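Local coordinates for hemolysin activator protein CdiB (Acinetobacter baumannii ACICU, PDB 6WIL) that probably exports a large toxin protein across the bacterial outer membrane, as the transporter partner in contact-dependent growth inhibition, at residues 19-22 and 23-27; 443-446 and 447-451; 507-511 and 512-516. All blocks are in the same frame, centred on the assembly; numbering follows the deposited sequence.

Contact 1: residues 19-22 and 23-27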
loop_
_atom_site.group_PDB
_atom_site.type_symbol
_atom_site.label_atom_id
_atom_site.label_comp_id
_atom_site.label_asym_id
_atom_site.label_seq_id
_atom_site.Cartn_x
_atom_site.Cartn_y
_atom_site.Cartn_z
ATOM N N LYS A 19 6.279 -12.439 -0.179
ATOM C CA LYS A 19 5.982 -11.106 0.330
ATOM C C LYS A 19 6.300 -10.037 -0.706
ATOM O O LYS A 19 5.541 -9.074 -0.864
ATOM C CB LYS A 19 6.748 -10.851 1.630
ATOM C CG LYS A 19 6.106 -11.491 2.858
ATOM C CD LYS A 19 5.821 -10.441 3.923
ATOM C CE LYS A 19 4.980 -10.974 5.071
ATOM N NZ LYS A 19 5.723 -11.917 5.952
ATOM N N GLU A 20 7.410 -10.193 -1.433
ATOM C CA GLU A 20 7.740 -9.235 -2.482
ATOM C C GLU A 20 6.691 -9.252 -3.588
ATOM O O GLU A 20 6.322 -8.198 -4.119
ATOM C CB GLU A 20 9.131 -9.532 -3.042
ATOM C CG GLU A 20 9.675 -8.455 -3.965
ATOM C CD GLU A 20 11.194 -8.446 -4.015
ATOM O OE1 GLU A 20 11.766 -8.907 -5.027
ATOM O OE2 GLU A 20 11.814 -7.988 -3.031
ATOM N N LEU A 21 6.183 -10.439 -3.929
ATOM C CA LEU A 21 5.165 -10.548 -4.971
ATOM C C LEU A 21 3.863 -9.876 -4.553
ATOM O O LEU A 21 3.233 -9.182 -5.358
ATOM C CB LEU A 21 4.925 -12.019 -5.317
ATOM C CG LEU A 21 3.680 -12.351 -6.151
ATOM C CD1 LEU A 21 3.745 -11.702 -7.522
ATOM C CD2 LEU A 21 3.498 -13.858 -6.277
ATOM N N ASN A 22 3.439 -10.078 -3.302
ATOM C CA ASN A 22 2.210 -9.448 -2.828
ATOM C C ASN A 22 2.342 -7.932 -2.794
ATOM O O ASN A 22 1.378 -7.212 -3.082
ATOM C CB ASN A 22 1.842 -9.979 -1.444
ATOM C CG ASN A 22 0.810 -11.083 -1.498
ATOM O OD1 ASN A 22 -0.050 -11.102 -2.381
ATOM N ND2 ASN A 22 0.886 -12.011 -0.552
ATOM N N GLN A 23 3.525 -7.429 -2.439
ATOM C CA GLN A 23 3.735 -5.987 -2.432
ATOM C C GLN A 23 3.653 -5.415 -3.842
ATOM O O GLN A 23 3.089 -4.335 -4.051
ATOM C CB GLN A 23 5.084 -5.656 -1.794
ATOM C CG GLN A 23 5.250 -4.188 -1.443
ATOM C CD GLN A 23 4.251 -3.731 -0.396
ATOM O OE1 GLN A 23 3.236 -3.114 -0.719
ATOM N NE2 GLN A 23 4.533 -4.037 0.869
ATOM N N GLN A 24 4.206 -6.131 -4.825
ATOM C CA GLN A 24 4.171 -5.651 -6.202
ATOM C C GLN A 24 2.756 -5.641 -6.759
ATOM O O GLN A 24 2.414 -4.762 -7.559
ATOM C CB GLN A 24 5.082 -6.508 -7.081
ATOM C CG GLN A 24 6.560 -6.370 -6.757
ATOM C CD GLN A 24 7.416 -7.392 -7.479
ATOM O OE1 GLN A 24 6.914 -8.203 -8.258
ATOM N NE2 GLN A 24 8.719 -7.360 -7.220
ATOM N N LEU A 25 1.920 -6.598 -6.354
ATOM C CA LEU A 25 0.537 -6.602 -6.816
ATOM C C LEU A 25 -0.260 -5.475 -6.174
ATOM O O LEU A 25 -1.073 -4.825 -6.842
ATOM C CB LEU A 25 -0.114 -7.953 -6.526
ATOM C CG LEU A 25 0.455 -9.150 -7.283
ATOM C CD1 LEU A 25 -0.100 -10.430 -6.699
ATOM C CD2 LEU A 25 0.132 -9.049 -8.766
ATOM N N GLN A 26 -0.041 -5.229 -4.879
ATOM C CA GLN A 26 -0.717 -4.114 -4.222
ATOM C C GLN A 26 -0.273 -2.784 -4.810
ATOM O O GLN A 26 -1.088 -1.871 -4.984
ATOM C CB GLN A 26 -0.462 -4.148 -2.714
ATOM C CG GLN A 26 -1.173 -5.285 -2.004
ATOM C CD GLN A 26 -2.579 -5.507 -2.536
ATOM O OE1 GLN A 26 -3.448 -4.639 -2.424
ATOM N NE2 GLN A 26 -2.804 -6.671 -3.135
ATOM N N ASP A 27 1.015 -2.655 -5.135
ATOM C CA ASP A 27 1.501 -1.409 -5.711
ATOM C C ASP A 27 0.942 -1.155 -7.104
ATOM O O ASP A 27 0.942 -0.004 -7.555
ATOM C CB ASP A 27 3.031 -1.409 -5.752
ATOM C CG ASP A 27 3.651 -1.186 -4.383
ATOM O OD1 ASP A 27 2.993 -0.564 -3.522
ATOM O OD2 ASP A 27 4.799 -1.633 -4.169
#
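Leu21, with CG trans to its backbone N (chi1 167°), and Leu25, with CG trans to its carbonyl carbon (chi1 -66°), bring their CD1 atoms to 4.1 Å from each other. The scaffold is an ordinary alpha helix, part of helix 8-27, which lies against the barrel wall in the manner of the N-terminal plug helix of TpsB transporters. Four successive i to i+4 bonds run through residues 19-26, the first from Gln23 N to Lys19 O at 3.0 Å and the last from Gln26 N to Asn22 O, also at 3.0 Å. The leucine pair rests on Phe272 of strand 266-279. Further along, Gln26 is hydrogen-bonded to Gln276 of the same strand, while Asp27 forms a salt bridge with Arg422, which belongs to strand 414-429. On another flank the extended side chain of Gln24 runs back across its own turn, its amide plane only 26° from that of the Glu20 carboxylate. Gln24 CG sits 3.2 Å from the backbone oxygen Glu20 O, and the amide nitrogen Gln24 NE2 meets the methylene Glu20 CG at 3.6 Å, closer than it comes to either carboxylate oxygen.

Contact 2: residues 443-446 and 447-451; sequences QYAP and KILVP. With C8E ((hydroxyethyloxy)tri(ethyloxy)octane), chain D.
Leu449 turns back on Ala445, and its side chain can be traced atom by atom as a small example of a loop folding back on its own first residue and on the end of the strand before it. From CB, a chi1 of -65° sets CG beside the backbone N and brings it to 3.7 Å from Ala445 CB. There the chain forks: Leu449 CD2 stays at 4.1 Å from Ala445 CB, and CD1 slips further in, 3.5 Å from the same Ala445 CB. CD1 also reaches the tip of Gln443, 3.4 Å from its NE2. Gln443 arrives from the opposite direction with an extended chain, and its buried amide nitrogen has two acceptors, the carbonyl oxygens of Asp453 and Asp475, while it packs against a methyl. Leu416 of the neighbouring strand 414-429 touches Gln443, Ala445 and Leu449 alike. This is the root of the long loop between strands 432-444 and 476-487 of the 16-stranded barrel, the loop that in Omp85 proteins carries the signature VRGF sequence. Leu449 N donates to Asp475 OD2, which fixes the backbone beneath the leucine. At the bend itself Lys447 folds over its predecessor, with CD 3.4 Å from Pro446 O, in a crystal where the lysine also touches a neighbouring molecule. The Tyr444 side chain sets off away from Leu449; its CB lies 4.0 Å from C6 in the octyl tail of the bound detergent C8E, and one ring face carries Pro446 N, offset toward the rim.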
loop_
_atom_site.group_PDB
_atom_site.type_symbol
_atom_site.label_atom_id
_atom_site.label_comp_id
_atom_site.label_asym_id
_atom_site.label_seq_id
_atom_site.Cartn_x
_atom_site.Cartn_y
_atom_site.Cartn_z
ATOM N N GLN A 443 10.798 -6.839 12.677
ATOM C CA GLN A 443 10.043 -7.872 13.368
ATOM C C GLN A 443 10.493 -7.944 14.819
ATOM O O GLN A 443 11.693 -7.924 15.106
ATOM C CB GLN A 443 10.226 -9.232 12.685
ATOM C CG GLN A 443 9.778 -10.416 13.507
ATOM C CD GLN A 443 9.922 -11.719 12.755
ATOM O OE1 GLN A 443 9.559 -11.812 11.583
ATOM N NE2 GLN A 443 10.461 -12.732 13.423
ATOM N N TYR A 444 9.524 -8.025 15.731
ATOM C CA TYR A 444 9.787 -8.153 17.161
ATOM C C TYR A 444 8.921 -9.269 17.727
ATOM O O TYR A 444 7.693 -9.229 17.601
ATOM C CB TYR A 444 9.514 -6.840 17.900
ATOM C CG TYR A 444 9.418 -7.007 19.399
ATOM C CD1 TYR A 444 10.560 -7.158 20.177
ATOM C CD2 TYR A 444 8.186 -7.022 20.037
ATOM C CE1 TYR A 444 10.474 -7.318 21.549
ATOM C CE2 TYR A 444 8.090 -7.180 21.405
ATOM C CZ TYR A 444 9.234 -7.327 22.157
ATOM O OH TYR A 444 9.132 -7.484 23.520
ATOM N N ALA A 445 9.558 -10.250 18.360
ATOM C CA ALA A 445 8.867 -11.394 18.946
ATOM C C ALA A 445 9.058 -11.401 20.456
ATOM O O ALA A 445 10.195 -11.575 20.929
ATOM C CB ALA A 445 9.380 -12.702 18.344
ATOM N N PRO A 446 8.001 -11.218 21.252
ATOM C CA PRO A 446 8.167 -11.323 22.710
ATOM C C PRO A 446 8.551 -12.716 23.178
ATOM O O PRO A 446 9.281 -12.842 24.169
ATOM C CB PRO A 446 6.792 -10.908 23.254
ATOM C CG PRO A 446 6.175 -10.105 22.160
ATOM C CD PRO A 446 6.669 -10.711 20.882
ATOM N N LYS A 447 8.086 -13.764 22.507
ATOM C CA LYS A 447 8.338 -15.133 22.928
ATOM C C LYS A 447 9.213 -15.852 21.910
ATOM O O LYS A 447 9.561 -15.315 20.855
ATOM C CB LYS A 447 7.020 -15.892 23.130
ATOM C CG LYS A 447 6.039 -15.171 24.038
ATOM C CD LYS A 447 6.726 -14.707 25.314
ATOM C CE LYS A 447 5.772 -13.966 26.231
ATOM N NZ LYS A 447 6.010 -12.494 26.301
ATOM N N ILE A 448 9.571 -17.090 22.254
ATOM C CA ILE A 448 10.376 -17.916 21.366
ATOM C C ILE A 448 9.578 -18.246 20.114
ATOM O O ILE A 448 8.379 -18.547 20.178
ATOM C CB ILE A 448 10.827 -19.198 22.091
ATOM C CG1 ILE A 448 11.676 -18.847 23.316
ATOM C CG2 ILE A 448 11.581 -20.122 21.144
ATOM C CD1 ILE A 448 12.793 -17.883 23.026
ATOM N N LEU A 449 10.241 -18.180 18.964
ATOM C CA LEU A 449 9.642 -18.529 17.687
ATOM C C LEU A 449 10.214 -19.845 17.179
ATOM O O LEU A 449 11.355 -20.206 17.484
ATOM C CB LEU A 449 9.889 -17.437 16.643
ATOM C CG LEU A 449 9.252 -16.072 16.878
ATOM C CD1 LEU A 449 9.663 -15.121 15.769
ATOM C CD2 LEU A 449 7.739 -16.198 16.948
ATOM N N VAL A 450 9.407 -20.556 16.398
ATOM C CA VAL A 450 9.864 -21.734 15.666
ATOM C C VAL A 450 10.784 -21.236 14.555
ATOM O O VAL A 450 10.786 -20.032 14.262
ATOM C CB VAL A 450 8.680 -22.554 15.126
ATOM C CG1 VAL A 450 7.614 -22.718 16.202
ATOM C CG2 VAL A 450 8.104 -21.914 13.872
ATOM N N PRO A 451 11.591 -22.101 13.926
ATOM C CA PRO A 451 12.565 -21.596 12.939
ATOM C C PRO A 451 11.962 -20.799 11.786
ATOM O O PRO A 451 12.530 -19.768 11.403
ATOM C CB PRO A 451 13.246 -22.880 12.449
ATOM C CG PRO A 451 13.174 -23.794 13.621
ATOM C CD PRO A 451 11.851 -23.509 14.278
HETATM C C1 C8E D . 5.184 -1.795 18.273
HETATM C C2 C8E D . 6.108 -2.759 17.530
HETATM C C3 C8E D . 6.049 -2.485 16.028
HETATM C C4 C8E D . 7.018 -3.415 15.302
HETATM C C5 C8E D . 8.454 -3.010 15.623
HETATM C C6 C8E D . 9.403 -4.067 15.067
HETATM C C7 C8E D . 10.723 -3.406 14.680
HETATM C C8 C8E D . 11.711 -3.513 15.838
HETATM O O9 C8E D . 12.829 -4.234 15.403
HETATM C C10 C8E D . 13.814 -4.432 16.377
HETATM C C11 C8E D . 14.832 -5.450 15.867
HETATM O O12 C8E D . 16.128 -4.978 16.105
HETATM C C13 C8E D . 17.132 -5.933 15.903
HETATM C C14 C8E D . 18.497 -5.324 16.224
HETATM O O15 C8E D . 18.455 -3.933 16.064
HETATM C C16 C8E D . 19.699 -3.306 16.213
HETATM C C17 C8E D . 19.683 -1.932 15.538
HETATM O O18 C8E D . 18.806 -1.071 16.210
HETATM C C19 C8E D . 18.961 0.278 15.871
HETATM C C20 C8E D . 17.650 0.834 15.312
HETATM O O21 C8E D . 16.616 0.645 16.239
#

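Contact 3: residues 507-511 and 512-516; sequences RNSIP and GQRYL
The guanidinium of Arg514 has Pro511 CA set obliquely to its plane, but the closer approaches are made by the arginine's methylenes, CD and CG. CD of Arg514 approaches Pro511 CA at 3.7 Å, and the methylene before it, Arg514 CG, lies 3.6 Å from Ile510 O. On its way the same CG passes Ser509 OG at 4.0 Å. A bend at chi3 (-59°) then turns the guanidinium away from the straight course of the chain. Two other flat groups find partners outside the turn: the Gln513 side chain touches Pro543, and its OE1 makes a weak hydrogen bond to Ser545 OG, while the ring of Tyr515 meets that of Trp503 with planes about 55° apart. Across the turn, Gln513 N donates to Ile510 O at 3.3 Å; the bond is weak. Gly512 takes up a positive phi at which any CB would collide with Pro511 O, so glycine is the residue this backbone calls for. Beyond the turn, Arg514 is backbone-bonded to Val504 and Leu516 to Gly502, which starts the pairing of strand 515-526 with strand 493-505. Proline followed by glycine at the two central positions, Pro511 and Gly512, is the classic signature of a type II beta turn, used here in the extracellular loop that connects two neighbouring strands of the transporter barrel.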
loop_
_atom_site.group_PDB
_atom_site.type_symbol
_atom_site.label_atom_id
_atom_site.label_comp_id
_atom_site.label_asym_id
_atom_site.label_seq_id
_atom_site.Cartn_x
_atom_site.Cartn_y
_atom_site.Cartn_z
ATOM N N ARG A 507 16.439 -14.056 21.109
ATOM C CA ARG A 507 16.698 -15.483 21.104
ATOM C C ARG A 507 16.941 -15.971 19.679
ATOM O O ARG A 507 16.620 -15.295 18.696
ATOM C CB ARG A 507 15.535 -16.243 21.733
ATOM N N ASN A 508 17.528 -17.164 19.583
ATOM C CA ASN A 508 17.922 -17.797 18.328
ATOM C C ASN A 508 18.984 -16.997 17.583
ATOM O O ASN A 508 19.139 -17.149 16.366
ATOM C CB ASN A 508 16.718 -18.043 17.408
ATOM C CG ASN A 508 15.584 -18.794 18.095
ATOM O OD1 ASN A 508 14.454 -18.811 17.602
ATOM N ND2 ASN A 508 15.875 -19.411 19.236
ATOM N N SER A 509 19.716 -16.140 18.293
ATOM C CA SER A 509 20.810 -15.365 17.731
ATOM C C SER A 509 21.989 -15.421 18.689
ATOM O O SER A 509 21.814 -15.551 19.904
ATOM C CB SER A 509 20.406 -13.905 17.478
ATOM O OG SER A 509 21.546 -13.078 17.316
ATOM N N ILE A 510 23.194 -15.326 18.137
ATOM C CA ILE A 510 24.432 -15.393 18.904
ATOM C C ILE A 510 25.203 -14.109 18.654
ATOM O O ILE A 510 25.359 -13.709 17.496
ATOM C CB ILE A 510 25.287 -16.619 18.534
ATOM C CG1 ILE A 510 24.410 -17.865 18.378
ATOM C CG2 ILE A 510 26.345 -16.870 19.594
ATOM C CD1 ILE A 510 24.125 -18.252 16.935
ATOM N N PRO A 511 25.694 -13.424 19.691
ATOM C CA PRO A 511 26.389 -12.147 19.482
ATOM C C PRO A 511 27.620 -12.296 18.601
ATOM O O PRO A 511 28.203 -13.375 18.465
ATOM C CB PRO A 511 26.772 -11.713 20.901
ATOM C CG PRO A 511 25.787 -12.400 21.783
ATOM C CD PRO A 511 25.504 -13.721 21.123
ATOM N N GLY A 512 28.018 -11.174 18.000
ATOM C CA GLY A 512 29.088 -11.159 17.027
ATOM C C GLY A 512 28.682 -11.575 15.630
ATOM O O GLY A 512 29.454 -11.355 14.685
ATOM N N GLN A 513 27.501 -12.173 15.464
ATOM C CA GLN A 513 26.971 -12.570 14.165
ATOM C C GLN A 513 25.639 -11.891 13.878
ATOM O O GLN A 513 24.737 -12.500 13.306
ATOM C CB GLN A 513 26.821 -14.089 14.086
ATOM C CG GLN A 513 28.089 -14.850 14.411
ATOM C CD GLN A 513 28.233 -16.104 13.580
ATOM O OE1 GLN A 513 27.275 -16.565 12.963
ATOM N NE2 GLN A 513 29.441 -16.656 13.544
ATOM N N ARG A 514 25.509 -10.629 14.262
ATOM C CA ARG A 514 24.219 -9.963 14.273
ATOM C C ARG A 514 24.090 -8.868 13.222
ATOM O O ARG A 514 23.080 -8.156 13.214
ATOM C CB ARG A 514 23.958 -9.373 15.662
ATOM C CG ARG A 514 24.401 -10.266 16.815
ATOM C CD ARG A 514 24.091 -9.618 18.159
ATOM N NE ARG A 514 24.755 -8.324 18.309
ATOM C CZ ARG A 514 24.718 -7.585 19.414
ATOM N NH1 ARG A 514 25.349 -6.421 19.455
ATOM N NH2 ARG A 514 24.050 -8.011 20.478
ATOM N N TYR A 515 25.072 -8.708 12.339
ATOM C CA TYR A 515 25.092 -7.559 11.447
ATOM C C TYR A 515 25.592 -7.945 10.063
ATOM O O TYR A 515 26.541 -8.721 9.925
ATOM C CB TYR A 515 25.967 -6.439 12.015
ATOM C CG TYR A 515 25.938 -5.178 11.188
ATOM C CD1 TYR A 515 24.880 -4.289 11.290
ATOM C CD2 TYR A 515 26.967 -4.874 10.306
ATOM C CE1 TYR A 515 24.841 -3.131 10.541
ATOM C CE2 TYR A 515 26.937 -3.714 9.548
ATOM C CZ TYR A 515 25.870 -2.846 9.671
ATOM O OH TYR A 515 25.823 -1.689 8.926
ATOM N N LEU A 516 24.948 -7.383 9.043
ATOM C CA LEU A 516 25.352 -7.550 7.655
ATOM C C LEU A 516 25.346 -6.195 6.965
ATOM O O LEU A 516 24.469 -5.364 7.215
ATOM C CB LEU A 516 24.426 -8.514 6.903
ATOM C CG LEU A 516 24.591 -10.007 7.184
ATOM C CD1 LEU A 516 23.558 -10.820 6.421
ATOM C CD2 LEU A 516 25.998 -10.472 6.848
#

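Overall arrangement
Contacts 2 and 3 belong to two loops at the same end of the barrel, their centres 14 Å apart, and they touch directly: Ile448 CD1 packs at 3.4 Å on Arg507 CB, the last side-chain atom modelled in Arg507, and Leu449 O lies 3.4 Å from Asn508 OD1. Asp475 joins them, since it bonds to residues of 443-451 and, through the backbone, to Arg507. Contact 1 stands apart on its helix, its centre 24 Å from that of contact 2 and 29 Å from that of contact 3, with about 7 Å and 15 Å between nearest atoms. Bound C8E touches contact 2 and passes about 7 Å from the side chain of Arg514; the side chain of Lys19 in contact 1 is about 13 Å from C8E.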